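Local atomic coordinates of tumor necrosis factor ligand superfamily member 9 (Mus musculus, PDB entry 6MKB), a protein that binds the receptor TNFRSF9 (4-1BB) as a cytokine of the tumor necrosis factor family and induces proliferation of activated peripheral blood T cells. Residues W28-G33 / L43-D48; H77-W82 / Q143-D148; H129-G134 / T157-F162. All coordinates share one frame; numbering follows the deposited sequence.

Contact 1: residues W28-G33 / L43-D48. With SO4 (sulfate ion), chain K; SO4 (sulfate ion), chain M.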
loop_
_atom_site.group_PDB
_atom_site.type_symbol
_atom_site.label_atom_id
_atom_site.label_comp_id
_atom_site.label_asym_id
_atom_site.label_seq_id
_atom_site.Cartn_x
_atom_site.Cartn_y
_atom_site.Cartn_z
ATOM N N TRP B 28 10.857 -4.509 -15.448
ATOM C CA TRP B 28 10.634 -3.177 -14.915
ATOM C C TRP B 28 11.397 -2.114 -15.703
ATOM O O TRP B 28 12.503 -2.368 -16.197
ATOM C CB TRP B 28 11.054 -3.124 -13.417
ATOM C CG TRP B 28 10.313 -4.118 -12.583
ATOM C CD1 TRP B 28 10.658 -5.422 -12.362
ATOM C CD2 TRP B 28 9.002 -3.948 -12.013
ATOM N NE1 TRP B 28 9.644 -6.074 -11.691
ATOM C CE2 TRP B 28 8.619 -5.192 -11.462
ATOM C CE3 TRP B 28 8.159 -2.839 -11.829
ATOM C CZ2 TRP B 28 7.415 -5.361 -10.774
ATOM C CZ3 TRP B 28 6.959 -3.015 -11.173
ATOM C CH2 TRP B 28 6.576 -4.275 -10.694
ATOM N N HIS B 29 10.781 -0.922 -15.824
ATOM C CA HIS B 29 11.437 0.290 -16.303
ATOM C C HIS B 29 12.191 0.808 -15.069
ATOM O O HIS B 29 11.550 0.968 -14.014
ATOM C CB HIS B 29 10.425 1.354 -16.805
ATOM C CG HIS B 29 9.578 0.973 -17.979
ATOM N ND1 HIS B 29 10.119 0.860 -19.258
ATOM C CD2 HIS B 29 8.235 0.826 -18.061
ATOM C CE1 HIS B 29 9.100 0.591 -20.053
ATOM N NE2 HIS B 29 7.947 0.564 -19.378
ATOM N N SER B 30 13.521 1.021 -15.159
ATOM C CA SER B 30 14.328 1.554 -14.035
ATOM C C SER B 30 14.625 3.090 -14.210
ATOM O O SER B 30 15.204 3.708 -13.312
ATOM C CB SER B 30 15.630 0.766 -13.881
ATOM O OG SER B 30 16.419 0.790 -15.060
ATOM N N GLN B 31 14.214 3.677 -15.368
ATOM C CA GLN B 31 14.361 5.099 -15.734
ATOM C C GLN B 31 13.196 5.547 -16.633
ATOM O O GLN B 31 12.662 4.726 -17.385
ATOM C CB GLN B 31 15.709 5.374 -16.421
ATOM C CG GLN B 31 16.047 4.430 -17.583
ATOM C CD GLN B 31 17.342 4.791 -18.267
ATOM O OE1 GLN B 31 18.337 5.161 -17.632
ATOM N NE2 GLN B 31 17.363 4.679 -19.584
ATOM N N ASP B 32 12.803 6.840 -16.557
ATOM C CA ASP B 32 11.682 7.400 -17.338
ATOM C C ASP B 32 12.054 7.564 -18.839
ATOM O O ASP B 32 12.972 6.895 -19.325
ATOM C CB ASP B 32 11.181 8.737 -16.721
ATOM C CG ASP B 32 12.140 9.920 -16.786
ATOM O OD1 ASP B 32 12.160 10.612 -17.825
ATOM O OD2 ASP B 32 12.835 10.177 -15.781
ATOM N N GLY B 33 11.327 8.427 -19.553
ATOM C CA GLY B 33 11.575 8.732 -20.963
ATOM C C GLY B 33 12.898 9.434 -21.242
ATOM O O GLY B 33 13.252 9.662 -22.402
ATOM N N LEU B 43 21.004 1.480 -4.535
ATOM C CA LEU B 43 20.008 0.642 -5.199
ATOM C C LEU B 43 20.319 0.542 -6.682
ATOM O O LEU B 43 20.594 1.552 -7.325
ATOM C CB LEU B 43 18.577 1.168 -4.986
ATOM C CG LEU B 43 18.039 1.137 -3.557
ATOM C CD1 LEU B 43 16.828 2.001 -3.421
ATOM C CD2 LEU B 43 17.821 -0.304 -3.053
ATOM N N ARG B 44 20.297 -0.683 -7.212
ATOM C CA ARG B 44 20.555 -0.980 -8.626
ATOM C C ARG B 44 19.474 -1.862 -9.182
ATOM O O ARG B 44 18.891 -2.648 -8.437
ATOM C CB ARG B 44 21.905 -1.705 -8.804
ATOM C CG ARG B 44 23.142 -0.826 -8.719
ATOM C CD ARG B 44 24.437 -1.605 -8.486
ATOM N NE ARG B 44 24.593 -2.738 -9.404
ATOM C CZ ARG B 44 24.749 -4.004 -9.030
ATOM N NH1 ARG B 44 24.867 -4.316 -7.747
ATOM N NH2 ARG B 44 24.849 -4.956 -9.938
ATOM N N TYR B 45 19.239 -1.775 -10.493
ATOM C CA TYR B 45 18.307 -2.680 -11.141
ATOM C C TYR B 45 19.027 -3.424 -12.282
ATOM O O TYR B 45 19.628 -2.795 -13.151
ATOM C CB TYR B 45 17.023 -1.984 -11.623
ATOM C CG TYR B 45 16.107 -2.955 -12.341
ATOM C CD1 TYR B 45 15.497 -4.007 -11.658
ATOM C CD2 TYR B 45 15.927 -2.883 -13.719
ATOM C CE1 TYR B 45 14.698 -4.934 -12.324
ATOM C CE2 TYR B 45 15.113 -3.790 -14.389
ATOM C CZ TYR B 45 14.503 -4.815 -13.690
ATOM O OH TYR B 45 13.730 -5.718 -14.364
ATOM N N GLU B 46 18.951 -4.769 -12.252
ATOM C CA GLU B 46 19.563 -5.680 -13.223
ATOM C C GLU B 46 18.505 -6.218 -14.189
ATOM O O GLU B 46 17.671 -7.035 -13.811
ATOM C CB GLU B 46 20.276 -6.834 -12.491
ATOM C CG GLU B 46 21.480 -6.396 -11.670
ATOM C CD GLU B 46 22.463 -7.500 -11.341
ATOM O OE1 GLU B 46 22.222 -8.662 -11.741
ATOM O OE2 GLU B 46 23.495 -7.199 -10.705
ATOM N N GLU B 47 18.552 -5.752 -15.441
ATOM C CA GLU B 47 17.600 -6.086 -16.511
ATOM C C GLU B 47 17.523 -7.595 -16.822
ATOM O O GLU B 47 16.423 -8.124 -17.014
ATOM C CB GLU B 47 17.939 -5.306 -17.793
ATOM C CG GLU B 47 16.690 -4.995 -18.609
ATOM C CD GLU B 47 16.860 -4.398 -19.995
ATOM O OE1 GLU B 47 17.917 -3.783 -20.266
ATOM O OE2 GLU B 47 15.921 -4.547 -20.812
ATOM N N ASP B 48 18.681 -8.262 -16.884
ATOM C CA ASP B 48 18.839 -9.684 -17.187
ATOM C C ASP B 48 18.156 -10.581 -16.139
ATOM O O ASP B 48 17.377 -11.476 -16.507
ATOM C CB ASP B 48 20.337 -10.044 -17.319
ATOM C CG ASP B 48 21.246 -9.503 -16.213
ATOM O OD1 ASP B 48 21.354 -8.252 -16.079
ATOM O OD2 ASP B 48 21.871 -10.325 -15.500
HETATM S S SO4 K . 13.078 0.599 -20.701
HETATM O O1 SO4 K . 13.502 -0.311 -19.611
HETATM O O2 SO4 K . 14.251 0.839 -21.573
HETATM O O3 SO4 K . 11.986 0.011 -21.517
HETATM O O4 SO4 K . 12.600 1.876 -20.122
HETATM S S SO4 M . 6.734 -1.946 -22.701
HETATM O O1 SO4 M . 6.616 -3.339 -22.196
HETATM O O2 SO4 M . 8.141 -1.733 -23.140
HETATM O O3 SO4 M . 5.836 -1.784 -23.878
HETATM O O4 SO4 M . 6.347 -0.978 -21.640
#

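Contact 2: residues H77-W82 / Q143-D148. With NAG (2-acetamido-2-deoxy-beta-D-glucopyranose), chain F; NAG (2-acetamido-2-deoxy-beta-D-glucopyranose), chain C; SO4 (sulfate ion), chain N.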
loop_
_atom_site.group_PDB
_atom_site.type_symbol
_atom_site.label_atom_id
_atom_site.label_comp_id
_atom_site.label_asym_id
_atom_site.label_seq_id
_atom_site.Cartn_x
_atom_site.Cartn_y
_atom_site.Cartn_z
ATOM N N HIS B 77 -18.122 -10.160 -15.634
ATOM C CA HIS B 77 -18.809 -11.037 -14.680
ATOM C C HIS B 77 -18.775 -12.557 -14.964
ATOM O O HIS B 77 -19.540 -13.287 -14.349
ATOM C CB HIS B 77 -20.254 -10.570 -14.576
ATOM C CG HIS B 77 -20.362 -9.102 -14.275
ATOM N ND1 HIS B 77 -20.177 -8.606 -12.993
ATOM C CD2 HIS B 77 -20.632 -8.067 -15.103
ATOM C CE1 HIS B 77 -20.347 -7.297 -13.083
ATOM N NE2 HIS B 77 -20.637 -6.929 -14.327
ATOM N N LYS B 78 -17.844 -13.040 -15.790
ATOM C CA LYS B 78 -17.696 -14.471 -16.102
ATOM C C LYS B 78 -16.338 -15.011 -15.613
ATOM O O LYS B 78 -16.281 -16.075 -14.999
ATOM C CB LYS B 78 -17.841 -14.726 -17.621
ATOM C CG LYS B 78 -19.280 -14.809 -18.080
ATOM C CD LYS B 78 -19.388 -14.768 -19.594
ATOM C CE LYS B 78 -20.832 -14.856 -20.019
ATOM N NZ LYS B 78 -20.973 -15.160 -21.465
ATOM N N VAL B 79 -15.250 -14.289 -15.928
ATOM C CA VAL B 79 -13.895 -14.681 -15.579
ATOM C C VAL B 79 -13.639 -14.451 -14.088
ATOM O O VAL B 79 -13.661 -13.318 -13.613
ATOM C CB VAL B 79 -12.846 -13.969 -16.465
ATOM C CG1 VAL B 79 -11.434 -14.258 -15.982
ATOM C CG2 VAL B 79 -13.007 -14.390 -17.917
ATOM N N GLN B 80 -13.361 -15.527 -13.365
ATOM C CA GLN B 80 -13.090 -15.463 -11.938
ATOM C C GLN B 80 -11.781 -16.212 -11.614
ATOM O O GLN B 80 -11.157 -16.809 -12.504
ATOM C CB GLN B 80 -14.296 -15.982 -11.120
ATOM C CG GLN B 80 -14.778 -17.363 -11.489
ATOM C CD GLN B 80 -15.963 -17.740 -10.636
ATOM O OE1 GLN B 80 -15.869 -17.883 -9.418
ATOM N NE2 GLN B 80 -17.115 -17.926 -11.244
ATOM N N GLY B 81 -11.365 -16.119 -10.354
ATOM C CA GLY B 81 -10.134 -16.709 -9.864
ATOM C C GLY B 81 -9.352 -15.719 -9.031
ATOM O O GLY B 81 -9.901 -15.093 -8.125
ATOM N N TRP B 82 -8.052 -15.567 -9.327
ATOM C CA TRP B 82 -7.181 -14.672 -8.562
ATOM C C TRP B 82 -5.962 -14.226 -9.351
ATOM O O TRP B 82 -5.514 -14.914 -10.259
ATOM C CB TRP B 82 -6.733 -15.345 -7.243
ATOM C CG TRP B 82 -6.093 -16.686 -7.430
ATOM C CD1 TRP B 82 -6.704 -17.906 -7.356
ATOM C CD2 TRP B 82 -4.707 -16.947 -7.709
ATOM N NE1 TRP B 82 -5.788 -18.911 -7.572
ATOM C CE2 TRP B 82 -4.552 -18.352 -7.793
ATOM C CE3 TRP B 82 -3.579 -16.129 -7.905
ATOM C CZ2 TRP B 82 -3.322 -18.955 -8.093
ATOM C CZ3 TRP B 82 -2.357 -16.729 -8.172
ATOM C CH2 TRP B 82 -2.238 -18.125 -8.278
ATOM N N GLN B 143 -13.576 -18.645 -22.347
ATOM C CA GLN B 143 -12.503 -19.001 -23.276
ATOM C C GLN B 143 -11.559 -17.817 -23.382
ATOM O O GLN B 143 -12.010 -16.686 -23.549
ATOM C CB GLN B 143 -13.011 -19.367 -24.675
ATOM C CG GLN B 143 -13.660 -20.738 -24.785
ATOM C CD GLN B 143 -13.373 -21.331 -26.138
ATOM O OE1 GLN B 143 -12.518 -22.210 -26.283
ATOM N NE2 GLN B 143 -14.051 -20.840 -27.168
ATOM N N ASP B 144 -10.270 -18.072 -23.204
ATOM C CA ASP B 144 -9.149 -17.112 -23.227
ATOM C C ASP B 144 -9.244 -16.062 -22.084
ATOM O O ASP B 144 -9.032 -14.857 -22.297
ATOM C CB ASP B 144 -8.973 -16.412 -24.599
ATOM C CG ASP B 144 -8.659 -17.368 -25.731
ATOM O OD1 ASP B 144 -7.494 -17.817 -25.821
ATOM O OD2 ASP B 144 -9.577 -17.665 -26.536
ATOM N N ALA B 145 -9.530 -16.558 -20.859
ATOM C CA ALA B 145 -9.725 -15.780 -19.636
ATOM C C ALA B 145 -8.532 -14.862 -19.267
ATOM O O ALA B 145 -8.746 -13.784 -18.697
ATOM C CB ALA B 145 -10.019 -16.724 -18.491
ATOM N N TYR B 146 -7.297 -15.275 -19.600
ATOM C CA TYR B 146 -6.063 -14.528 -19.299
ATOM C C TYR B 146 -5.906 -13.302 -20.198
ATOM O O TYR B 146 -5.110 -12.430 -19.888
ATOM C CB TYR B 146 -4.834 -15.451 -19.417
ATOM C CG TYR B 146 -4.833 -16.552 -18.377
ATOM C CD1 TYR B 146 -4.399 -16.308 -17.076
ATOM C CD2 TYR B 146 -5.335 -17.821 -18.673
ATOM C CE1 TYR B 146 -4.444 -17.303 -16.099
ATOM C CE2 TYR B 146 -5.394 -18.821 -17.701
ATOM C CZ TYR B 146 -4.949 -18.554 -16.413
ATOM O OH TYR B 146 -4.990 -19.522 -15.440
ATOM N N ARG B 147 -6.655 -13.245 -21.305
ATOM C CA ARG B 147 -6.640 -12.120 -22.248
ATOM C C ARG B 147 -7.535 -10.967 -21.773
ATOM O O ARG B 147 -7.454 -9.884 -22.336
ATOM C CB ARG B 147 -7.106 -12.564 -23.655
ATOM C CG ARG B 147 -6.289 -13.704 -24.293
ATOM C CD ARG B 147 -5.247 -13.224 -25.273
ATOM N NE ARG B 147 -4.766 -14.320 -26.118
ATOM C CZ ARG B 147 -5.277 -14.655 -27.299
ATOM N NH1 ARG B 147 -6.342 -14.019 -27.776
ATOM N NH2 ARG B 147 -4.764 -15.665 -27.987
ATOM N N ASP B 148 -8.367 -11.196 -20.742
ATOM C CA ASP B 148 -9.332 -10.248 -20.221
ATOM C C ASP B 148 -8.718 -9.200 -19.274
ATOM O O ASP B 148 -9.392 -8.238 -18.927
ATOM C CB ASP B 148 -10.509 -11.004 -19.559
ATOM C CG ASP B 148 -11.474 -11.638 -20.574
ATOM O OD1 ASP B 148 -11.110 -11.719 -21.795
ATOM O OD2 ASP B 148 -12.597 -12.035 -20.162
HETATM C C1 NAG F . -0.233 -20.129 -12.756
HETATM C C2 NAG F . -1.034 -20.993 -13.729
HETATM C C3 NAG F . -2.306 -21.480 -13.035
HETATM C C4 NAG F . -2.048 -22.113 -11.664
HETATM C C5 NAG F . -1.147 -21.224 -10.812
HETATM C C6 NAG F . -0.715 -21.895 -9.515
HETATM C C7 NAG F . -1.194 -20.337 -16.118
HETATM C C8 NAG F . -1.357 -19.106 -16.950
HETATM N N2 NAG F . -1.448 -20.154 -14.829
HETATM O O3 NAG F . -3.010 -22.388 -13.898
HETATM O O4 NAG F . -3.289 -22.322 -10.985
HETATM O O5 NAG F . 0.030 -20.850 -11.544
HETATM O O6 NAG F . -0.263 -20.853 -8.646
HETATM O O7 NAG F . -0.877 -21.395 -16.626
HETATM C C1 NAG C . -3.777 -23.653 -10.873
HETATM C C2 NAG C . -4.773 -23.675 -9.709
HETATM C C3 NAG C . -5.566 -24.990 -9.667
HETATM C C4 NAG C . -6.185 -25.346 -11.022
HETATM C C5 NAG C . -5.121 -25.295 -12.130
HETATM C C6 NAG C . -5.734 -25.445 -13.521
HETATM C C7 NAG C . -4.406 -22.458 -7.596
HETATM C C8 NAG C . -3.484 -22.332 -6.417
HETATM N N2 NAG C . -4.075 -23.417 -8.461
HETATM O O3 NAG C . -6.608 -24.904 -8.689
HETATM O O4 NAG C . -6.794 -26.645 -10.936
HETATM O O5 NAG C . -4.411 -24.051 -12.099
HETATM O O6 NAG C . -4.777 -25.050 -14.504
HETATM O O7 NAG C . -5.385 -21.734 -7.720
HETATM S S SO4 N . -19.810 -3.730 -15.089
HETATM O O1 SO4 N . -18.528 -3.326 -14.464
HETATM O O2 SO4 N . -19.615 -4.901 -15.977
HETATM O O3 SO4 N . -20.357 -2.607 -15.890
HETATM O O4 SO4 N . -20.759 -4.088 -14.007
#

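Contact 3: residues H129-G134 / T157-F162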
loop_
_atom_site.group_PDB
_atom_site.type_symbol
_atom_site.label_atom_id
_atom_site.label_comp_id
_atom_site.label_asym_id
_atom_site.label_seq_id
_atom_site.Cartn_x
_atom_site.Cartn_y
_atom_site.Cartn_z
ATOM N N HIS B 129 21.106 -7.927 -1.258
ATOM C CA HIS B 129 19.777 -8.541 -1.326
ATOM C C HIS B 129 19.165 -8.296 -2.702
ATOM O O HIS B 129 19.225 -7.184 -3.225
ATOM C CB HIS B 129 18.854 -8.017 -0.205
ATOM C CG HIS B 129 18.093 -9.094 0.497
ATOM N ND1 HIS B 129 17.141 -9.842 -0.160
ATOM C CD2 HIS B 129 18.157 -9.504 1.780
ATOM C CE1 HIS B 129 16.660 -10.683 0.737
ATOM N NE2 HIS B 129 17.243 -10.525 1.914
ATOM N N ARG B 130 18.632 -9.356 -3.302
ATOM C CA ARG B 130 18.042 -9.330 -4.639
ATOM C C ARG B 130 16.556 -9.588 -4.506
ATOM O O ARG B 130 16.137 -10.514 -3.796
ATOM C CB ARG B 130 18.727 -10.358 -5.571
ATOM C CG ARG B 130 20.179 -10.004 -5.794
ATOM C CD ARG B 130 20.944 -11.079 -6.502
ATOM N NE ARG B 130 22.147 -10.486 -7.063
ATOM C CZ ARG B 130 22.252 -10.000 -8.291
ATOM N NH1 ARG B 130 21.238 -10.097 -9.145
ATOM N NH2 ARG B 130 23.354 -9.369 -8.665
ATOM N N LEU B 131 15.763 -8.722 -5.140
ATOM C CA LEU B 131 14.313 -8.740 -5.091
ATOM C C LEU B 131 13.745 -8.675 -6.503
ATOM O O LEU B 131 14.059 -7.765 -7.256
ATOM C CB LEU B 131 13.845 -7.523 -4.268
ATOM C CG LEU B 131 13.362 -7.667 -2.813
ATOM C CD1 LEU B 131 14.170 -8.597 -2.005
ATOM C CD2 LEU B 131 13.379 -6.330 -2.118
ATOM N N SER B 132 12.959 -9.664 -6.878
ATOM C CA SER B 132 12.274 -9.712 -8.160
ATOM C C SER B 132 10.772 -9.888 -7.860
ATOM O O SER B 132 10.408 -10.185 -6.714
ATOM C CB SER B 132 12.840 -10.814 -9.061
ATOM O OG SER B 132 12.499 -12.123 -8.641
ATOM N N VAL B 133 9.903 -9.656 -8.848
ATOM C CA VAL B 133 8.461 -9.776 -8.643
ATOM C C VAL B 133 7.867 -10.690 -9.708
ATOM O O VAL B 133 8.019 -10.444 -10.910
ATOM C CB VAL B 133 7.769 -8.382 -8.640
ATOM C CG1 VAL B 133 6.250 -8.497 -8.407
ATOM C CG2 VAL B 133 8.409 -7.457 -7.605
ATOM N N GLY B 134 7.165 -11.707 -9.252
ATOM C CA GLY B 134 6.478 -12.634 -10.132
ATOM C C GLY B 134 5.002 -12.334 -10.241
ATOM O O GLY B 134 4.327 -12.054 -9.246
ATOM N N THR B 157 1.644 -0.629 -12.849
ATOM C CA THR B 157 1.986 -1.427 -11.687
ATOM C C THR B 157 3.402 -0.972 -11.242
ATOM O O THR B 157 4.255 -0.647 -12.075
ATOM C CB THR B 157 1.875 -2.911 -12.103
ATOM O OG1 THR B 157 0.490 -3.227 -12.304
ATOM C CG2 THR B 157 2.543 -3.896 -11.115
ATOM N N SER B 158 3.611 -0.883 -9.939
ATOM C CA SER B 158 4.879 -0.424 -9.403
ATOM C C SER B 158 5.392 -1.335 -8.290
ATOM O O SER B 158 4.651 -2.099 -7.661
ATOM C CB SER B 158 4.758 1.005 -8.889
ATOM O OG SER B 158 3.813 1.081 -7.828
ATOM N N PHE B 159 6.697 -1.271 -8.095
ATOM C CA PHE B 159 7.405 -1.992 -7.069
ATOM C C PHE B 159 8.547 -1.111 -6.618
ATOM O O PHE B 159 9.176 -0.437 -7.439
ATOM C CB PHE B 159 7.867 -3.352 -7.605
ATOM C CG PHE B 159 9.121 -3.982 -7.051
ATOM C CD1 PHE B 159 9.209 -4.331 -5.703
ATOM C CD2 PHE B 159 10.160 -4.357 -7.902
ATOM C CE1 PHE B 159 10.368 -4.942 -5.194
ATOM C CE2 PHE B 159 11.293 -5.014 -7.406
ATOM C CZ PHE B 159 11.396 -5.292 -6.054
ATOM N N GLY B 160 8.769 -1.087 -5.313
ATOM C CA GLY B 160 9.871 -0.332 -4.738
ATOM C C GLY B 160 10.123 -0.616 -3.275
ATOM O O GLY B 160 9.550 -1.547 -2.703
ATOM N N LEU B 161 10.992 0.195 -2.674
ATOM C CA LEU B 161 11.393 0.115 -1.267
ATOM C C LEU B 161 12.104 1.369 -0.852
ATOM O O LEU B 161 12.463 2.203 -1.695
ATOM C CB LEU B 161 12.284 -1.124 -0.917
ATOM C CG LEU B 161 13.370 -1.634 -1.909
ATOM C CD1 LEU B 161 14.366 -0.591 -2.262
ATOM C CD2 LEU B 161 14.131 -2.752 -1.314
ATOM N N PHE B 162 12.273 1.514 0.461
ATOM C CA PHE B 162 13.020 2.588 1.063
ATOM C C PHE B 162 13.629 2.149 2.381
ATOM O O PHE B 162 13.007 1.406 3.126
ATOM C CB PHE B 162 12.211 3.871 1.231
ATOM C CG PHE B 162 10.811 3.859 1.763
ATOM C CD1 PHE B 162 10.573 3.948 3.129
ATOM C CD2 PHE B 162 9.716 3.965 0.895
ATOM C CE1 PHE B 162 9.254 4.082 3.619
ATOM C CE2 PHE B 162 8.405 4.095 1.385
ATOM C CZ PHE B 162 8.183 4.175 2.737
#

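Contact 1: residues W28-G33 / L43-D48
The Tyr45 ring stands nearly perpendicular to the Trp28 indole, planes at 87°, and its hydroxyl lies at the indole edge, near the plane of the ring, with Tyr45 OH 3.7 Å from Trp28 CD1. The five-membered ring of Trp28 and the Tyr45 ring have centroids 5.8 Å apart and approach obliquely. Ser30 CB comes obliquely to the other end of the tyrosine, 3.7 Å from Tyr45 CD2. With CG anti to the backbone N (chi1 178°), Tyr45 reaches across to the 28-30 backbone, where Trp28 N gives Tyr45 OH a weak, bent hydrogen bond of 3.3 Å. The segments lie at the end of strand 24-29 and on strand 43-46, consecutive strands of the TNF homology domain's jelly-roll, joined by a loop and bridged by the Tyr45 side chain rather than by backbone pairing. Leu13 of strand 10-15 touches both Tyr45 and Trp28. On the solvent side, His29 points away from Tyr45 and holds two sulfates, probably from the crystallisation liquor, at its ring edge: His29 ND1 donates to O4 of one at 2.8 Å, while NE2 makes a weak bond to O4 of the other. Next to Tyr45, Arg44 NH2 pairs with Glu46 OE2 at 2.7 Å.

Contact 2: residues H77-W82 / Q143-D148
Residues 143-148 curl into a short 3-10 turn, 145-147, with Arg147 N bonded to Asp144 O at 3.0 Å, and set Ala145 against Val79, their CA atoms 5.9 Å apart. The facing segment enters strand 80-90 and turns a corner at Gly81, where phi is positive (133°). Both methyls of Val79 are used. Val79 CG1, anti to the backbone N (chi1 173°), lies 3.8 Å from Ala145 CB; Val79 CG2 touches the same CB and sits 3.3 Å from Asp148 OD2. Asp148 presents this one carboxylate oxygen to a methyl group, while its OD1 is hydrogen-bonded to Thr73 OG1. In the TNF jelly-roll this joins the entry to strand 80-90 to the loop between strands 129-140 and 149-166, and Leu139 backs both Val79 and Ala145. Flanking the apolar pair, Trp82 and Tyr146 contact the glycan carried by Asn23. Trp82 NE1 donates to O7 of the second sugar at 2.9 Å, whereas the acetyl methyl C8 of the first lies over one face of the Tyr146 ring, offset toward its rim. Tyr146 OH is hydrogen-bonded to Leu139 N. At the far end, His77 NE2 holds a sulfate, probably from the crystallisation liquor, with O4 at 2.9 Å.

Contact 3: residues H129-G134 / T157-F162
Val133 puts its CG2 methyl almost squarely over the centre of the Phe159 ring, 3.5 Å from the centroid and 11° off the ring normal, a CH-pi contact. The valine's first torsion (chi1 -179°) sends CG1 anti to the backbone N and turns CG2 anti to the carbonyl carbon, and CG2 is the methyl that meets the ring. Phe159 also has its CG broadly anti to the backbone N, though its chi1 of 150° is well short of a fully extended 180°; its side chain and that of Val133 slide past each other in opposite directions. The far end of the ring reaches Leu131, whose CB lies at the edge, near the ring plane, 3.8 Å from Phe159 CZ. Farther along, Leu131 and Leu161 meet through single methyls, CD2 to CD2 at 3.7 Å, their side chains crossing obliquely.

Strands 129-134 and 158-162 run roughly antiparallel, at 155°, with axes 9.0 Å apart at their closest. That is too wide for backbone pairing, and the strands face each other across the interior of the TNF beta-sandwich. Leu87 and Leu64 add to the packing around the phenyl group. Just beyond, Phe162 stacks on Phe162 of the second subunit, so the strand that supplies Phe159 to the core also reaches the dimer interface. The contact is wholly apolar between its side chains, so the hold rests on close fit and burial of ring and methyls rather than on polar bonds between them.

Contact 3 is the core of the three, with four buried side chains near the chain's centre and purely apolar chemistry. Contact 1, only partly buried and with its centre about 11 Å away, adjoins the same interior: Trp28 CH2 packs on Phe159 CB at 3.5 Å, Leu43 reaches Leu161, and Glu46 OE2 pairs with Arg130 NH2 at 3.0 Å, so a salt bridge accompanies the apolar join. Contact 2 lies across the chain's centre from contact 1, about 31 Å between centres, and touches neither of the others; its three buried residues sit among sugar-contacting aromatics. Strand 129-140, which supplies one half of contact 3, neighbours both strand 24-29 of contact 1 and strand 80-90 of contact 2.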